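Local atomic coordinates of arylamine n-acetyltransferase (Mycobacterium smegmatis, PDB entry 1W5R), a protein that catalyses the transfer of an acetyl group from acetyl-CoA to arylamines. Residues Arg227-His232 against Glu238-Asp243; Pro23-Leu28 against Gly125-Asp130. The protein carries 1 engineered substitution. One frame throughout, in Å; residues are numbered along the deposited sequence.

Interaction 1: Arg227-His232 against Glu238-Asp243; sequences RNLAVH and EHIRFD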
# COMPACT_ATOMS: atom_id res chain seq x y z
N ARG A 227 5.69 -7.53 10.49
CA ARG A 227 4.38 -7.42 9.84
C ARG A 227 4.27 -6.30 8.79
O ARG A 227 3.24 -6.18 8.10
CB ARG A 227 3.30 -7.16 10.89
CG ARG A 227 3.39 -5.77 11.49
CD ARG A 227 2.16 -5.43 12.33
NE ARG A 227 2.20 -6.01 13.67
CZ ARG A 227 1.27 -6.82 14.18
NH1 ARG A 227 0.22 -7.23 13.46
NH2 ARG A 227 1.41 -7.24 15.44
N ASN A 228 5.33 -5.50 8.67
CA ASN A 228 5.31 -4.27 7.89
C ASN A 228 6.03 -4.40 6.56
O ASN A 228 7.26 -4.56 6.52
CB ASN A 228 5.93 -3.14 8.70
CG ASN A 228 5.17 -2.86 9.98
OD1 ASN A 228 3.97 -2.54 9.95
ND2 ASN A 228 5.85 -2.97 11.11
N LEU A 229 5.27 -4.34 5.48
CA LEU A 229 5.80 -4.38 4.13
C LEU A 229 5.87 -2.97 3.55
O LEU A 229 4.83 -2.33 3.34
CB LEU A 229 4.96 -5.30 3.25
CG LEU A 229 5.25 -5.32 1.75
CD1 LEU A 229 6.69 -5.75 1.49
CD2 LEU A 229 4.29 -6.26 1.04
N ALA A 230 7.08 -2.49 3.31
CA ALA A 230 7.26 -1.20 2.63
C ALA A 230 7.47 -1.40 1.14
O ALA A 230 8.22 -2.31 0.72
CB ALA A 230 8.44 -0.44 3.23
N VAL A 231 6.84 -0.56 0.33
CA VAL A 231 7.03 -0.57 -1.11
C VAL A 231 7.41 0.85 -1.53
O VAL A 231 6.71 1.81 -1.23
CB VAL A 231 5.74 -1.02 -1.86
CG1 VAL A 231 6.03 -1.14 -3.35
CG2 VAL A 231 5.19 -2.33 -1.29
N HIS A 232 8.54 0.98 -2.22
CA HIS A 232 8.93 2.25 -2.81
C HIS A 232 8.81 2.15 -4.32
O HIS A 232 9.45 1.31 -4.96
CB HIS A 232 10.38 2.61 -2.42
CG HIS A 232 10.51 3.14 -1.02
ND1 HIS A 232 11.67 3.73 -0.55
CD2 HIS A 232 9.63 3.17 0.01
CE1 HIS A 232 11.50 4.10 0.70
NE2 HIS A 232 10.27 3.77 1.07
N GLU A 238 4.31 2.84 -0.22
CA GLU A 238 3.22 2.06 0.35
C GLU A 238 3.69 1.38 1.62
O GLU A 238 4.82 0.90 1.69
CB GLU A 238 2.74 0.98 -0.63
CG GLU A 238 2.50 1.47 -2.04
CD GLU A 238 2.08 0.36 -2.99
OE1 GLU A 238 1.83 -0.78 -2.53
OE2 GLU A 238 1.99 0.64 -4.20
N HIS A 239 2.82 1.36 2.62
CA HIS A 239 3.07 0.62 3.83
C HIS A 239 1.92 -0.34 4.07
O HIS A 239 0.80 0.09 4.34
CB HIS A 239 3.30 1.56 5.02
CG HIS A 239 4.53 2.40 4.88
ND1 HIS A 239 5.79 1.85 4.71
CD2 HIS A 239 4.71 3.74 4.86
CE1 HIS A 239 6.68 2.81 4.60
NE2 HIS A 239 6.06 3.97 4.69
N ILE A 240 2.19 -1.63 3.93
CA ILE A 240 1.20 -2.67 4.14
C ILE A 240 1.45 -3.28 5.51
O ILE A 240 2.55 -3.81 5.79
CB ILE A 240 1.25 -3.72 3.00
CG1 ILE A 240 0.96 -3.05 1.65
CG2 ILE A 240 0.30 -4.88 3.27
CD1 ILE A 240 1.47 -3.79 0.44
N ARG A 241 0.45 -3.21 6.38
CA ARG A 241 0.58 -3.76 7.73
C ARG A 241 -0.28 -5.02 7.85
O ARG A 241 -1.51 -4.96 7.83
CB ARG A 241 0.17 -2.72 8.79
CG ARG A 241 0.33 -3.18 10.23
CD ARG A 241 -0.31 -2.21 11.22
NE ARG A 241 -0.12 -2.64 12.61
CZ ARG A 241 -0.85 -3.57 13.23
NH1 ARG A 241 -1.83 -4.21 12.59
NH2 ARG A 241 -0.58 -3.88 14.48
N PHE A 242 0.39 -6.16 7.96
CA PHE A 242 -0.31 -7.43 8.11
C PHE A 242 -0.84 -7.62 9.52
O PHE A 242 -0.25 -7.17 10.50
CB PHE A 242 0.65 -8.57 7.71
CG PHE A 242 1.00 -8.55 6.26
CD1 PHE A 242 2.32 -8.29 5.84
CD2 PHE A 242 0.02 -8.76 5.29
CE1 PHE A 242 2.63 -8.26 4.48
CE2 PHE A 242 0.33 -8.74 3.93
CZ PHE A 242 1.64 -8.49 3.53
N ASP A 243 -2.00 -8.26 9.60
CA ASP A 243 -2.69 -8.47 10.86
C ASP A 243 -1.97 -9.45 11.78
O ASP A 243 -1.91 -9.21 12.99
CB ASP A 243 -4.10 -8.98 10.62
CG ASP A 243 -5.09 -7.87 10.33
OD1 ASP A 243 -4.71 -6.67 10.34
OD2 ASP A 243 -6.27 -8.21 10.09
O HOH W 1 2.90 -1.49 12.22
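Asn228-Val231 and Glu238-Arg241 pair as the antiparallel arms of a beta hairpin, the strand axes 4.7 Å apart; Leu229 with Ile240 and Val231 with Glu238 are hydrogen-bonded pairs, and Asn228 with Arg241 and Ala230 with His239 are non-hydrogen-bonded ones. Leu229 N reaches Ile240 O at 2.8 Å, and the return bond from Ile240 N to Leu229 O is nearly straight (175°). On the face carrying Leu229, Val231 and Ile240, methyl CD2 of Leu229 lies 3.8 Å from CD1 of Ile240, while Glu238 runs alongside Val231 before its carboxylate joins Arg233 in a salt bridge. On the other face the His239 ring turns its edge to Ala230 CB.

The guanidinium groups of Arg227 and Arg241 stack with planes 9° apart, Arg241 NH2 over Arg227 CZ at 3.5 Å. A bend at chi3 (80°) turns the Arg227 guanidinium toward the end of strand 238-242, where NH1 donates to Phe242 O at 3.0 Å and Asp243 O at 2.9 Å, both acceptors close to the guanidinium plane, though NH1 stands above the Asp243 carbonyl plane. A water donates to Asn228 OD1 (2.7 Å) and accepts a weak hydrogen bond from Arg241 NE.

Strand 238-242 also pairs with a strand of the second subunit. The two carbonyls and the Arg227 NH2-Asp277 salt bridge probably offset part of the cation repulsion and fix the rotation of the Arg227 guanidinium.

Interaction 2: Pro23-Leu28 against Gly125-Asp130; sequences PDLGTL and GRYLVD
The first turn of helix 25-38 packs here against strand 127-129, which runs between strands 111-119 and 142-143 of the large antiparallel sheet. Leu25 supplies the outer touch: its methyl CD1 sits over one face of the Tyr127 ring, 3.9 Å from the centroid and 22° off the ring normal, a CH-pi contact. The methyl is displaced toward the hydroxyl end of the ring, as its 3.6 Å approach to Tyr127 CZ indicates, and the second branch, CD2, comes to 3.7 Å from Tyr127 OH. With CG anti to the backbone N (chi1 -170°), Leu25 extends across the aromatic side chain at about a right angle.

One turn on, Leu28 and Val129 reach toward each other tip to tip, both leucine methyls lying 4.1 Å from Val129 CG2. Leu28 CD2 also approaches Tyr127 CB at 4.3 Å. Leu84 of helix 73-87 touches Leu28, Leu80 touches Val129, and Pro141 touches both.

The helix start is fixed by Asp24 at the N-cap, whose OD1 accepts from Thr27 N at 2.9 Å; its other carboxylate oxygen bridges to Arg22. Beyond the strand, Asp130 OD2 bonds His113 NE2, the Asp-His pair expected of the catalytic triad in arylamine N-acetyltransferases. This is plain helix-on-sheet packing, at a strand that leads straight into that Cys-His-Asp site, whose cysteine is an engineered glutamine in this variant.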
# COMPACT_ATOMS: atom_id res chain seq x y z
N PRO A 23 31.44 -12.63 -20.35
CA PRO A 23 31.89 -11.72 -19.29
C PRO A 23 32.14 -10.28 -19.77
O PRO A 23 33.29 -9.83 -19.82
CB PRO A 23 33.19 -12.37 -18.81
CG PRO A 23 33.71 -13.09 -20.01
CD PRO A 23 32.51 -13.56 -20.77
N ASP A 24 31.07 -9.56 -20.07
CA ASP A 24 31.17 -8.16 -20.45
C ASP A 24 30.24 -7.30 -19.59
O ASP A 24 29.45 -7.83 -18.79
CB ASP A 24 30.88 -7.99 -21.96
CG ASP A 24 29.54 -8.58 -22.38
OD1 ASP A 24 28.55 -8.46 -21.63
OD2 ASP A 24 29.45 -9.15 -23.49
N LEU A 25 30.33 -5.99 -19.76
CA LEU A 25 29.55 -5.06 -18.95
C LEU A 25 28.03 -5.23 -19.11
O LEU A 25 27.29 -5.19 -18.13
CB LEU A 25 29.98 -3.62 -19.21
CG LEU A 25 29.43 -2.54 -18.27
CD1 LEU A 25 29.86 -2.77 -16.82
CD2 LEU A 25 29.86 -1.16 -18.75
N GLY A 26 27.57 -5.44 -20.35
CA GLY A 26 26.15 -5.68 -20.61
C GLY A 26 25.60 -6.86 -19.83
O GLY A 26 24.50 -6.80 -19.28
N THR A 27 26.38 -7.94 -19.77
CA THR A 27 26.00 -9.14 -19.03
C THR A 27 25.92 -8.83 -17.53
O THR A 27 25.00 -9.29 -16.86
CB THR A 27 26.98 -10.30 -19.28
OG1 THR A 27 26.90 -10.69 -20.65
CG2 THR A 27 26.65 -11.50 -18.39
N LEU A 28 26.89 -8.07 -17.03
CA LEU A 28 26.92 -7.71 -15.61
C LEU A 28 25.63 -6.98 -15.22
O LEU A 28 25.00 -7.32 -14.20
CB LEU A 28 28.16 -6.89 -15.28
CG LEU A 28 28.45 -6.67 -13.78
CD1 LEU A 28 28.64 -7.99 -13.03
CD2 LEU A 28 29.66 -5.78 -13.64
N GLY A 125 38.94 -0.40 -15.19
CA GLY A 125 38.73 -0.22 -13.75
C GLY A 125 37.87 -1.33 -13.16
O GLY A 125 37.78 -2.42 -13.72
N ARG A 126 37.24 -1.04 -12.02
CA ARG A 126 36.43 -2.03 -11.33
C ARG A 126 35.04 -1.51 -11.05
O ARG A 126 34.81 -0.30 -11.06
CB ARG A 126 37.10 -2.46 -10.02
CG ARG A 126 38.53 -2.98 -10.20
CD ARG A 126 39.05 -3.64 -8.94
NE ARG A 126 38.47 -4.98 -8.76
CZ ARG A 126 38.99 -6.11 -9.26
NH1 ARG A 126 40.09 -6.07 -10.01
NH2 ARG A 126 38.40 -7.28 -9.04
N TYR A 127 34.12 -2.45 -10.81
CA TYR A 127 32.73 -2.12 -10.51
C TYR A 127 32.33 -2.65 -9.15
O TYR A 127 32.68 -3.78 -8.78
CB TYR A 127 31.81 -2.71 -11.57
CG TYR A 127 32.01 -2.03 -12.89
CD1 TYR A 127 33.04 -2.43 -13.76
CD2 TYR A 127 31.20 -0.96 -13.26
CE1 TYR A 127 33.24 -1.76 -14.98
CE2 TYR A 127 31.38 -0.31 -14.46
CZ TYR A 127 32.39 -0.70 -15.31
OH TYR A 127 32.54 -0.02 -16.50
N LEU A 128 31.61 -1.82 -8.39
CA LEU A 128 30.93 -2.29 -7.18
C LEU A 128 29.67 -3.04 -7.57
O LEU A 128 28.84 -2.53 -8.34
CB LEU A 128 30.61 -1.12 -6.26
CG LEU A 128 29.85 -1.50 -4.97
CD1 LEU A 128 30.65 -2.46 -4.10
CD2 LEU A 128 29.44 -0.24 -4.24
N VAL A 129 29.53 -4.25 -7.04
CA VAL A 129 28.33 -5.06 -7.28
C VAL A 129 27.83 -5.51 -5.92
O VAL A 129 28.59 -6.04 -5.11
CB VAL A 129 28.64 -6.27 -8.20
CG1 VAL A 129 27.43 -7.16 -8.32
CG2 VAL A 129 29.09 -5.77 -9.58
N ASP A 130 26.54 -5.27 -5.67
CA ASP A 130 25.97 -5.64 -4.37
C ASP A 130 24.51 -5.96 -4.58
O ASP A 130 23.70 -5.07 -4.79
CB ASP A 130 26.14 -4.48 -3.38
CG ASP A 130 25.51 -4.75 -2.02
OD1 ASP A 130 25.10 -5.90 -1.74
OD2 ASP A 130 25.44 -3.79 -1.21

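In the fold
The two contacts lie on opposite sides of the chain's centre, their own centres 33 Å apart and their nearest atoms about 15 Å apart, without touching. They belong to different antiparallel sheets: interaction 2 lies on a strand of the larger one, interaction 1 at the edge of the smaller sheet within this chain. Along the chain they follow in series, interaction 2 closing before interaction 1 opens. Their surroundings differ accordingly. The strand of interaction 2 runs on into Asp130, which bonds His113 of the probable catalytic centre, and the other subunit does not touch it, whereas interaction 1 faces that subunit, and Asp243 forms a salt bridge with Arg173 of the second chain.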